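Local coordinates for protein phosphoribosylformylglycinamidine synthase 2 (Thermus thermophilus, PDB 3VIU) that belongs to the AIR synthase related (PurM-like) family, carries two copies of its paired N- and C-terminal domains, and is seen here with ADP and magnesium, at residues A[199-209]-A[287-298]; A[554-564]-A[630-641]. All blocks are in the same frame, centred on the assembly; numbering follows the deposited sequence.

Contact 1 of 2, residues A[199-209]-A[287-298]; sequences YAGAKTGRDGI and VPTREEGMTPEE
R206 meets E291 side-on. Its NE lies 3.0 Å from E291 OE1, NH1 reaches that oxygen from the same face of the carboxylate, and the guanidinium and carboxylate planes stand 64° apart. The backbone N of R206 adds a nearly straight bond of 3.0 Å to E291 OE2, so that one carboxylate holds both the main chain and the side chain of the arginine. A bend in the R206 chain (chi3 -78°) turns its guanidinium across the 287-298 loop, where NH1 bonds to the carbonyl O of E292 at 2.9 Å and NH2 makes a longer salt bridge of 3.3 Å to E298 OE2. T295 N, at the N-cap of helix 296-301, approaches E298 OE2 from the opposite face. CG of selenomethionine M294 lies over one face of the R206 guanidinium.

R290 grips D207 end-on, with NH1 2.6 Å from D207 OD2 and NH2 3.0 Å from OD1, the two planar groups being 32° apart. NH1 also bonds to E291 OE2, which links both arginines into one network and probably offsets the repulsion between the neighbouring carboxylates of D207 and E291. One face of this guanidinium rests on CA of G205. At the solvent-facing margin, K203 crosses R290 at about a right angle, its CG 3.3 Å from R290 CB, an aliphatic contact.

Between the backbones, T204 N bonds to P288 O and R290 N to T204 O, forming a single beta bridge, and P288 CD makes a CH-pi contact centred over the Y199 ring. A salt-bridge network laid over an isolated bridge thus joins the exit of strand 196-201 to the loop entering helix 296-301, within the C-terminal domain of a PurM-like unit.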
loop_
_atom_site.group_PDB
_atom_site.type_symbol
_atom_site.label_atom_id
_atom_site.label_comp_id
_atom_site.label_asym_id
_atom_site.label_seq_id
_atom_site.Cartn_x
_atom_site.Cartn_y
_atom_site.Cartn_z
ATOM N N TYR A 199 -19.829 21.278 4.924
ATOM C CA TYR A 199 -19.785 20.361 3.794
ATOM C C TYR A 199 -19.205 21.139 2.625
ATOM O O TYR A 199 -19.671 22.242 2.326
ATOM C CB TYR A 199 -21.214 19.908 3.469
ATOM C CG TYR A 199 -21.426 19.175 2.156
ATOM C CD1 TYR A 199 -21.097 19.758 0.934
ATOM C CD2 TYR A 199 -22.027 17.919 2.138
ATOM C CE1 TYR A 199 -21.369 19.105 -0.274
ATOM C CE2 TYR A 199 -22.301 17.260 0.946
ATOM C CZ TYR A 199 -21.973 17.853 -0.256
ATOM O OH TYR A 199 -22.257 17.194 -1.438
ATOM N N ALA A 200 -18.200 20.567 1.969
ATOM C CA ALA A 200 -17.568 21.207 0.821
ATOM C C ALA A 200 -17.234 20.189 -0.261
ATOM O O ALA A 200 -17.022 19.018 0.029
ATOM C CB ALA A 200 -16.313 21.924 1.256
ATOM N N GLY A 201 -17.183 20.646 -1.506
ATOM C CA GLY A 201 -16.878 19.754 -2.613
ATOM C C GLY A 201 -18.052 19.549 -3.555
ATOM O O GLY A 201 -18.929 20.395 -3.649
ATOM N N ALA A 202 -18.064 18.422 -4.255
ATOM C CA ALA A 202 -19.135 18.106 -5.192
ATOM C C ALA A 202 -20.477 17.987 -4.472
ATOM O O ALA A 202 -20.529 17.818 -3.253
ATOM C CB ALA A 202 -18.822 16.797 -5.917
ATOM N N LYS A 203 -21.562 18.077 -5.232
ATOM C CA LYS A 203 -22.885 17.952 -4.650
ATOM C C LYS A 203 -23.252 16.466 -4.604
ATOM O O LYS A 203 -22.802 15.685 -5.437
ATOM C CB LYS A 203 -23.909 18.767 -5.452
ATOM C CG LYS A 203 -23.767 18.684 -6.958
ATOM C CD LYS A 203 -22.560 19.474 -7.467
ATOM C CE LYS A 203 -22.327 19.242 -8.962
ATOM N NZ LYS A 203 -23.513 19.593 -9.817
ATOM N N THR A 204 -24.048 16.079 -3.613
ATOM C CA THR A 204 -24.446 14.684 -3.447
ATOM C C THR A 204 -25.455 14.199 -4.478
ATOM O O THR A 204 -26.539 14.774 -4.617
ATOM C CB THR A 204 -25.039 14.447 -2.043
ATOM O OG1 THR A 204 -24.046 14.731 -1.059
ATOM C CG2 THR A 204 -25.505 13.016 -1.887
ATOM N N GLY A 205 -25.087 13.133 -5.184
ATOM C CA GLY A 205 -25.962 12.548 -6.185
ATOM C C GLY A 205 -26.259 11.088 -5.878
ATOM O O GLY A 205 -25.915 10.584 -4.808
ATOM N N ARG A 206 -26.909 10.398 -6.808
ATOM C CA ARG A 206 -27.228 8.990 -6.610
ATOM C C ARG A 206 -26.077 8.151 -7.138
ATOM O O ARG A 206 -26.193 7.486 -8.162
ATOM C CB ARG A 206 -28.541 8.637 -7.318
ATOM C CG ARG A 206 -29.765 8.947 -6.471
ATOM C CD ARG A 206 -31.077 8.763 -7.215
ATOM N NE ARG A 206 -31.353 9.889 -8.099
ATOM C CZ ARG A 206 -32.441 10.653 -8.034
ATOM N NH1 ARG A 206 -32.590 11.655 -8.888
ATOM N NH2 ARG A 206 -33.380 10.422 -7.125
ATOM N N ASP A 207 -24.960 8.202 -6.416
ATOM C CA ASP A 207 -23.741 7.483 -6.777
ATOM C C ASP A 207 -23.436 6.331 -5.822
ATOM O O ASP A 207 -23.512 6.485 -4.602
ATOM C CB ASP A 207 -22.551 8.447 -6.784
ATOM C CG ASP A 207 -22.740 9.615 -7.739
ATOM O OD1 ASP A 207 -21.939 10.566 -7.665
ATOM O OD2 ASP A 207 -23.673 9.588 -8.566
ATOM N N GLY A 208 -23.084 5.184 -6.399
ATOM C CA GLY A 208 -22.749 3.999 -5.629
ATOM C C GLY A 208 -23.529 3.763 -4.347
ATOM O O GLY A 208 -22.934 3.601 -3.276
ATOM N N ILE A 209 -24.855 3.739 -4.447
ATOM C CA ILE A 209 -25.695 3.515 -3.276
ATOM C C ILE A 209 -25.991 2.022 -3.112
ATOM O O ILE A 209 -26.648 1.406 -3.959
ATOM C CB ILE A 209 -27.038 4.278 -3.388
ATOM C CG1 ILE A 209 -26.777 5.780 -3.531
ATOM C CG2 ILE A 209 -27.893 4.004 -2.161
ATOM C CD1 ILE A 209 -28.029 6.610 -3.761
ATOM N N VAL A 287 -27.958 19.943 2.657
ATOM C CA VAL A 287 -26.985 19.217 1.840
ATOM C C VAL A 287 -27.156 19.510 0.336
ATOM O O VAL A 287 -28.231 19.307 -0.226
ATOM C CB VAL A 287 -27.109 17.672 2.085
ATOM C CG1 VAL A 287 -26.153 16.903 1.193
ATOM C CG2 VAL A 287 -26.816 17.354 3.536
ATOM N N PRO A 288 -26.089 19.996 -0.327
ATOM C CA PRO A 288 -26.092 20.320 -1.760
ATOM C C PRO A 288 -26.427 19.077 -2.577
ATOM O O PRO A 288 -25.776 18.049 -2.441
ATOM C CB PRO A 288 -24.658 20.781 -2.015
ATOM C CG PRO A 288 -24.242 21.329 -0.701
ATOM C CD PRO A 288 -24.777 20.304 0.263
ATOM N N THR A 289 -27.433 19.183 -3.434
ATOM C CA THR A 289 -27.863 18.058 -4.250
ATOM C C THR A 289 -27.588 18.279 -5.737
ATOM O O THR A 289 -27.636 19.406 -6.227
ATOM C CB THR A 289 -29.371 17.796 -4.058
ATOM O OG1 THR A 289 -30.097 19.003 -4.329
ATOM C CG2 THR A 289 -29.662 17.332 -2.639
ATOM N N ARG A 290 -27.316 17.187 -6.448
ATOM C CA ARG A 290 -27.025 17.230 -7.877
ATOM C C ARG A 290 -28.197 16.697 -8.688
ATOM O O ARG A 290 -28.293 16.949 -9.892
ATOM C CB ARG A 290 -25.787 16.382 -8.171
ATOM C CG ARG A 290 -25.331 16.394 -9.619
ATOM C CD ARG A 290 -24.258 15.343 -9.828
ATOM N NE ARG A 290 -24.814 13.993 -9.813
ATOM C CZ ARG A 290 -24.131 12.899 -9.486
ATOM N NH1 ARG A 290 -24.728 11.712 -9.516
ATOM N NH2 ARG A 290 -22.857 12.994 -9.114
ATOM N N GLU A 291 -29.077 15.948 -8.026
ATOM C CA GLU A 291 -30.246 15.360 -8.678
ATOM C C GLU A 291 -31.527 15.649 -7.903
ATOM O O GLU A 291 -31.509 15.801 -6.685
ATOM C CB GLU A 291 -30.059 13.850 -8.831
ATOM C CG GLU A 291 -28.893 13.481 -9.726
ATOM C CD GLU A 291 -28.617 11.992 -9.751
ATOM O OE1 GLU A 291 -29.549 11.222 -10.068
ATOM O OE2 GLU A 291 -27.471 11.591 -9.459
ATOM N N GLU A 292 -32.640 15.710 -8.623
ATOM C CA GLU A 292 -33.936 16.005 -8.026
ATOM C C GLU A 292 -34.616 14.785 -7.406
ATOM O O GLU A 292 -34.303 13.650 -7.749
ATOM C CB GLU A 292 -34.858 16.604 -9.093
ATOM C CG GLU A 292 -36.038 17.373 -8.532
ATOM C CD GLU A 292 -36.936 17.947 -9.616
ATOM O OE1 GLU A 292 -36.415 18.347 -10.683
ATOM O OE2 GLU A 292 -38.164 18.012 -9.389
ATOM N N GLY A 293 -35.542 15.039 -6.485
ATOM C CA GLY A 293 -36.297 13.973 -5.847
ATOM C C GLY A 293 -35.517 12.882 -5.147
ATOM O O GLY A 293 -35.905 11.711 -5.177
HETATM N N MSE A 294 -34.418 13.257 -4.508
HETATM C CA MSE A 294 -33.605 12.286 -3.801
HETATM C C MSE A 294 -34.197 11.996 -2.435
HETATM O O MSE A 294 -34.497 12.909 -1.672
HETATM C CB MSE A 294 -32.181 12.804 -3.653
HETATM C CG MSE A 294 -31.441 12.851 -4.965
HETATM SE SE MSE A 294 -29.607 13.345 -4.716
HETATM C CE MSE A 294 -28.940 11.701 -3.934
ATOM N N THR A 295 -34.362 10.715 -2.134
ATOM C CA THR A 295 -34.930 10.299 -0.863
ATOM C C THR A 295 -33.910 10.354 0.275
ATOM O O THR A 295 -32.700 10.423 0.040
ATOM C CB THR A 295 -35.484 8.880 -0.967
ATOM O OG1 THR A 295 -34.435 7.982 -1.352
ATOM C CG2 THR A 295 -36.584 8.834 -2.003
ATOM N N PRO A 296 -34.389 10.341 1.528
ATOM C CA PRO A 296 -33.459 10.390 2.657
ATOM C C PRO A 296 -32.310 9.378 2.583
ATOM O O PRO A 296 -31.149 9.767 2.669
ATOM C CB PRO A 296 -34.377 10.178 3.856
ATOM C CG PRO A 296 -35.605 10.926 3.433
ATOM C CD PRO A 296 -35.783 10.480 1.992
ATOM N N GLU A 297 -32.617 8.096 2.403
ATOM C CA GLU A 297 -31.557 7.090 2.337
ATOM C C GLU A 297 -30.561 7.342 1.200
ATOM O O GLU A 297 -29.370 7.091 1.355
ATOM C CB GLU A 297 -32.135 5.665 2.235
ATOM C CG GLU A 297 -32.923 5.336 0.974
ATOM C CD GLU A 297 -34.360 5.830 1.021
ATOM O OE1 GLU A 297 -35.122 5.525 0.076
ATOM O OE2 GLU A 297 -34.732 6.521 1.993
ATOM N N GLU A 298 -31.045 7.849 0.070
ATOM C CA GLU A 298 -30.176 8.152 -1.068
ATOM C C GLU A 298 -29.144 9.214 -0.711
ATOM O O GLU A 298 -27.972 9.102 -1.072
ATOM C CB GLU A 298 -31.001 8.643 -2.256
ATOM C CG GLU A 298 -31.728 7.539 -2.992
ATOM C CD GLU A 298 -32.661 8.066 -4.063
ATOM O OE1 GLU A 298 -33.103 7.254 -4.899
ATOM O OE2 GLU A 298 -32.959 9.285 -4.062
HETATM O O HOH W 1 -21.667 14.715 -7.495
HETATM O O HOH W 2 -26.535 9.247 -11.074
#

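Contact 2 of 2, residues A[554-564]-A[630-641]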
loop_
_atom_site.group_PDB
_atom_site.type_symbol
_atom_site.label_atom_id
_atom_site.label_comp_id
_atom_site.label_asym_id
_atom_site.label_seq_id
_atom_site.Cartn_x
_atom_site.Cartn_y
_atom_site.Cartn_z
ATOM N N GLU A 554 21.580 4.306 -4.638
ATOM C CA GLU A 554 20.668 3.856 -5.673
ATOM C C GLU A 554 21.223 2.536 -6.186
ATOM O O GLU A 554 22.367 2.185 -5.900
ATOM C CB GLU A 554 20.507 4.901 -6.785
ATOM C CG GLU A 554 21.764 5.428 -7.430
ATOM C CD GLU A 554 21.449 6.552 -8.418
ATOM O OE1 GLU A 554 21.376 7.726 -7.995
ATOM O OE2 GLU A 554 21.252 6.254 -9.617
HETATM N N MSE A 555 20.416 1.799 -6.930
HETATM C CA MSE A 555 20.816 0.487 -7.409
HETATM C C MSE A 555 21.757 0.417 -8.602
HETATM O O MSE A 555 22.477 -0.565 -8.756
HETATM C CB MSE A 555 19.572 -0.310 -7.754
HETATM C CG MSE A 555 18.905 0.206 -9.004
HETATM SE SE MSE A 555 17.502 -0.956 -9.577
HETATM C CE MSE A 555 18.583 -2.483 -10.034
ATOM N N GLY A 556 21.747 1.433 -9.453
ATOM C CA GLY A 556 22.579 1.386 -10.642
ATOM C C GLY A 556 24.087 1.506 -10.501
ATOM O O GLY A 556 24.587 2.351 -9.748
ATOM N N PHE A 557 24.822 0.653 -11.210
ATOM C CA PHE A 557 26.272 0.754 -11.177
ATOM C C PHE A 557 26.541 2.109 -11.817
ATOM O O PHE A 557 26.084 2.375 -12.926
ATOM C CB PHE A 557 26.934 -0.353 -12.001
ATOM C CG PHE A 557 26.795 -1.729 -11.403
ATOM C CD1 PHE A 557 26.951 -1.928 -10.034
ATOM C CD2 PHE A 557 26.547 -2.830 -12.220
ATOM C CE1 PHE A 557 26.864 -3.203 -9.486
ATOM C CE2 PHE A 557 26.459 -4.113 -11.686
ATOM C CZ PHE A 557 26.618 -4.303 -10.312
ATOM N N ARG A 558 27.281 2.970 -11.130
ATOM C CA ARG A 558 27.525 4.294 -11.666
ATOM C C ARG A 558 28.872 4.545 -12.308
ATOM O O ARG A 558 29.010 5.463 -13.119
ATOM C CB ARG A 558 27.257 5.340 -10.581
ATOM C CG ARG A 558 25.899 6.014 -10.749
ATOM C CD ARG A 558 25.591 7.000 -9.637
ATOM N NE ARG A 558 25.298 6.328 -8.376
ATOM C CZ ARG A 558 24.875 6.952 -7.283
ATOM N NH1 ARG A 558 24.630 6.265 -6.179
ATOM N NH2 ARG A 558 24.697 8.266 -7.292
ATOM N N ARG A 559 29.861 3.728 -11.966
ATOM C CA ARG A 559 31.196 3.905 -12.519
ATOM C C ARG A 559 31.997 2.616 -12.500
ATOM O O ARG A 559 31.773 1.744 -11.660
ATOM C CB ARG A 559 31.948 4.983 -11.730
ATOM C CG ARG A 559 31.706 4.915 -10.223
ATOM C CD ARG A 559 32.614 5.848 -9.415
ATOM N NE ARG A 559 32.466 7.257 -9.776
ATOM C CZ ARG A 559 33.199 7.881 -10.697
ATOM N NH1 ARG A 559 34.145 7.224 -11.364
ATOM N NH2 ARG A 559 32.993 9.168 -10.952
ATOM N N PRO A 560 32.944 2.478 -13.437
ATOM C CA PRO A 560 33.785 1.278 -13.509
ATOM C C PRO A 560 34.865 1.273 -12.421
ATOM O O PRO A 560 35.249 2.333 -11.925
ATOM C CB PRO A 560 34.379 1.365 -14.910
ATOM C CG PRO A 560 34.511 2.850 -15.114
ATOM C CD PRO A 560 33.189 3.363 -14.591
ATOM N N GLY A 561 35.335 0.081 -12.048
ATOM C CA GLY A 561 36.387 -0.022 -11.048
ATOM C C GLY A 561 35.972 -0.131 -9.594
ATOM O O GLY A 561 36.819 -0.257 -8.714
ATOM N N GLU A 562 34.675 -0.073 -9.321
ATOM C CA GLU A 562 34.207 -0.185 -7.948
ATOM C C GLU A 562 34.178 -1.654 -7.553
ATOM O O GLU A 562 33.874 -2.516 -8.377
ATOM C CB GLU A 562 32.811 0.430 -7.806
ATOM C CG GLU A 562 32.811 1.957 -7.820
ATOM C CD GLU A 562 31.455 2.566 -7.487
ATOM O OE1 GLU A 562 31.427 3.769 -7.148
ATOM O OE2 GLU A 562 30.425 1.857 -7.566
ATOM N N VAL A 563 34.520 -1.945 -6.304
ATOM C CA VAL A 563 34.498 -3.324 -5.839
ATOM C C VAL A 563 33.035 -3.666 -5.546
ATOM O O VAL A 563 32.321 -2.888 -4.911
ATOM C CB VAL A 563 35.344 -3.520 -4.552
ATOM C CG1 VAL A 563 35.331 -4.986 -4.141
ATOM C CG2 VAL A 563 36.776 -3.051 -4.784
ATOM N N LEU A 564 32.602 -4.829 -6.024
ATOM C CA LEU A 564 31.228 -5.291 -5.849
ATOM C C LEU A 564 31.144 -6.417 -4.820
ATOM O O LEU A 564 31.702 -7.490 -5.019
ATOM C CB LEU A 564 30.677 -5.763 -7.206
ATOM C CG LEU A 564 29.317 -6.481 -7.241
ATOM C CD1 LEU A 564 28.257 -5.617 -6.582
ATOM C CD2 LEU A 564 28.942 -6.798 -8.693
ATOM N N LEU A 630 21.880 -8.730 -10.306
ATOM C CA LEU A 630 23.078 -8.232 -10.961
ATOM C C LEU A 630 22.741 -7.516 -12.273
ATOM O O LEU A 630 23.225 -6.409 -12.524
ATOM C CB LEU A 630 24.021 -9.404 -11.223
ATOM C CG LEU A 630 25.445 -9.423 -10.659
ATOM C CD1 LEU A 630 25.558 -8.697 -9.336
ATOM C CD2 LEU A 630 25.845 -10.871 -10.504
ATOM N N ALA A 631 21.897 -8.129 -13.099
ATOM C CA ALA A 631 21.535 -7.516 -14.375
ATOM C C ALA A 631 20.777 -6.195 -14.206
ATOM O O ALA A 631 20.973 -5.255 -14.975
ATOM C CB ALA A 631 20.711 -8.493 -15.216
ATOM N N GLU A 632 19.912 -6.128 -13.199
ATOM C CA GLU A 632 19.141 -4.913 -12.950
ATOM C C GLU A 632 20.028 -3.726 -12.613
ATOM O O GLU A 632 19.649 -2.580 -12.844
ATOM C CB GLU A 632 18.131 -5.137 -11.816
ATOM C CG GLU A 632 16.989 -6.077 -12.194
ATOM C CD GLU A 632 16.002 -6.302 -11.064
ATOM O OE1 GLU A 632 14.778 -6.282 -11.333
ATOM O OE2 GLU A 632 16.444 -6.508 -9.914
HETATM N N MSE A 633 21.215 -3.994 -12.083
HETATM C CA MSE A 633 22.112 -2.915 -11.698
HETATM C C MSE A 633 22.873 -2.298 -12.859
HETATM O O MSE A 633 23.407 -1.201 -12.742
HETATM C CB MSE A 633 23.087 -3.402 -10.626
HETATM C CG MSE A 633 22.398 -3.812 -9.336
HETATM SE SE MSE A 633 23.606 -4.623 -8.050
HETATM C CE MSE A 633 24.150 -3.044 -7.064
ATOM N N THR A 634 22.905 -2.997 -13.984
ATOM C CA THR A 634 23.605 -2.508 -15.164
ATOM C C THR A 634 22.709 -1.639 -16.063
ATOM O O THR A 634 23.201 -0.886 -16.906
ATOM C CB THR A 634 24.108 -3.677 -16.000
ATOM O OG1 THR A 634 23.002 -4.278 -16.677
ATOM C CG2 THR A 634 24.763 -4.728 -15.115
ATOM N N PHE A 635 21.395 -1.740 -15.879
ATOM C CA PHE A 635 20.447 -0.983 -16.700
ATOM C C PHE A 635 20.421 0.549 -16.557
ATOM O O PHE A 635 20.436 1.273 -17.559
ATOM C CB PHE A 635 19.020 -1.498 -16.470
ATOM C CG PHE A 635 18.833 -2.955 -16.784
ATOM C CD1 PHE A 635 19.605 -3.583 -17.762
ATOM C CD2 PHE A 635 17.842 -3.691 -16.138
ATOM C CE1 PHE A 635 19.391 -4.923 -18.094
ATOM C CE2 PHE A 635 17.617 -5.033 -16.461
ATOM C CZ PHE A 635 18.392 -5.650 -17.442
ATOM N N PRO A 636 20.372 1.066 -15.317
ATOM C CA PRO A 636 20.330 2.519 -15.119
ATOM C C PRO A 636 21.382 3.386 -15.811
ATOM O O PRO A 636 21.040 4.429 -16.370
ATOM C CB PRO A 636 20.360 2.658 -13.596
ATOM C CG PRO A 636 19.636 1.432 -13.145
ATOM C CD PRO A 636 20.271 0.369 -14.024
ATOM N N TYR A 637 22.644 2.965 -15.785
ATOM C CA TYR A 637 23.720 3.745 -16.402
ATOM C C TYR A 637 24.493 3.020 -17.488
ATOM O O TYR A 637 25.432 3.574 -18.047
ATOM C CB TYR A 637 24.703 4.204 -15.331
ATOM C CG TYR A 637 24.091 5.121 -14.305
ATOM C CD1 TYR A 637 23.943 6.485 -14.563
ATOM C CD2 TYR A 637 23.636 4.624 -13.081
ATOM C CE1 TYR A 637 23.360 7.334 -13.632
ATOM C CE2 TYR A 637 23.049 5.460 -12.145
ATOM C CZ TYR A 637 22.916 6.816 -12.423
ATOM O OH TYR A 637 22.349 7.657 -11.493
ATOM N N GLY A 638 24.116 1.784 -17.785
ATOM C CA GLY A 638 24.814 1.045 -18.823
ATOM C C GLY A 638 26.233 0.640 -18.455
ATOM O O GLY A 638 27.093 0.500 -19.324
ATOM N N VAL A 639 26.479 0.460 -17.162
ATOM C CA VAL A 639 27.783 0.053 -16.658
ATOM C C VAL A 639 27.676 -1.426 -16.268
ATOM O O VAL A 639 26.829 -1.793 -15.445
ATOM C CB VAL A 639 28.165 0.906 -15.427
ATOM C CG1 VAL A 639 29.385 0.322 -14.729
ATOM C CG2 VAL A 639 28.429 2.344 -15.863
ATOM N N GLY A 640 28.525 -2.269 -16.862
ATOM C CA GLY A 640 28.482 -3.697 -16.589
ATOM C C GLY A 640 29.223 -4.152 -15.348
ATOM O O GLY A 640 29.626 -3.328 -14.525
ATOM N N ALA A 641 29.403 -5.465 -15.203
ATOM C CA ALA A 641 30.121 -6.015 -14.051
ATOM C C ALA A 641 30.803 -7.329 -14.393
ATOM O O ALA A 641 30.398 -8.027 -15.325
ATOM C CB ALA A 641 29.174 -6.214 -12.877
HETATM O O HOH W 3 24.199 0.946 -14.295
#
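F557 is wedged between the end of helix 625-634 and the start of strand 641-644, and the tight half is built round its ring. CB of selenomethionine M633 stands over the ring centre in a CH-pi contact, 3.6 Å from the centroid. SE lies obliquely beside the ring, 3.8 Å from F557 CZ, a Met-aromatic contact, and the turn at chi3 (91°) brings CE toward F557 CE1. V639 O sits at the ring edge, and A641 CB packs 3.6 Å from F557 CE2. The backbone fixes this insertion, since F557 N gives an almost straight 2.8 Å bond to M633 O. Next to it, CE of selenomethionine M555 is pressed to 3.0 Å from E632 O. M555 also touches D430, a residue of the magnesium site.

The other flank, toward solvent, differs. The exposed Y637 carries CG of R558 over one face of its ring, a CH-pi contact 3.2 Å from Y637 CE2. The guanidinium, though almost parallel to the ring (7°), lies beyond it without stacking on it, with E554 CG over one of its faces. At the ring edge, Y637 OH donates to E554 OE2 at 2.6 Å, approaching from above the carboxylate plane. Between the two halves a water donates to F557 O and M633 O and accepts from Y637 N, a second link beside the direct F557 N to M633 O bond. A buried phenylalanine, with its Met-aromatic contact, thus packs the segment leading into strand 563-567 against a helix-to-strand turn, in the alpha/beta C-terminal domain of the second PurM-like unit.

In the fold
The two contacts follow one another along the chain, neither nested nor crossed. From the N terminus, the chain passes the first six-stranded sheet before contact 1 closes a loop of 77 residues, tying the exit of strand 196-201 to the lead into helix 296-301; there E297 also touches the early helix 28-37. After the second six-stranded sheet, contact 2 closes 65 residues, joining the approach to strand 563-567 to the end of helix 625-634 and strand 641-644. Strands 196-201 and 563-567 hold the same place in two seven-stranded sheets of identical order, but the contacts flank opposite ends of them. Their centres lie about 56 Å apart, on opposite sides of the chain's centre.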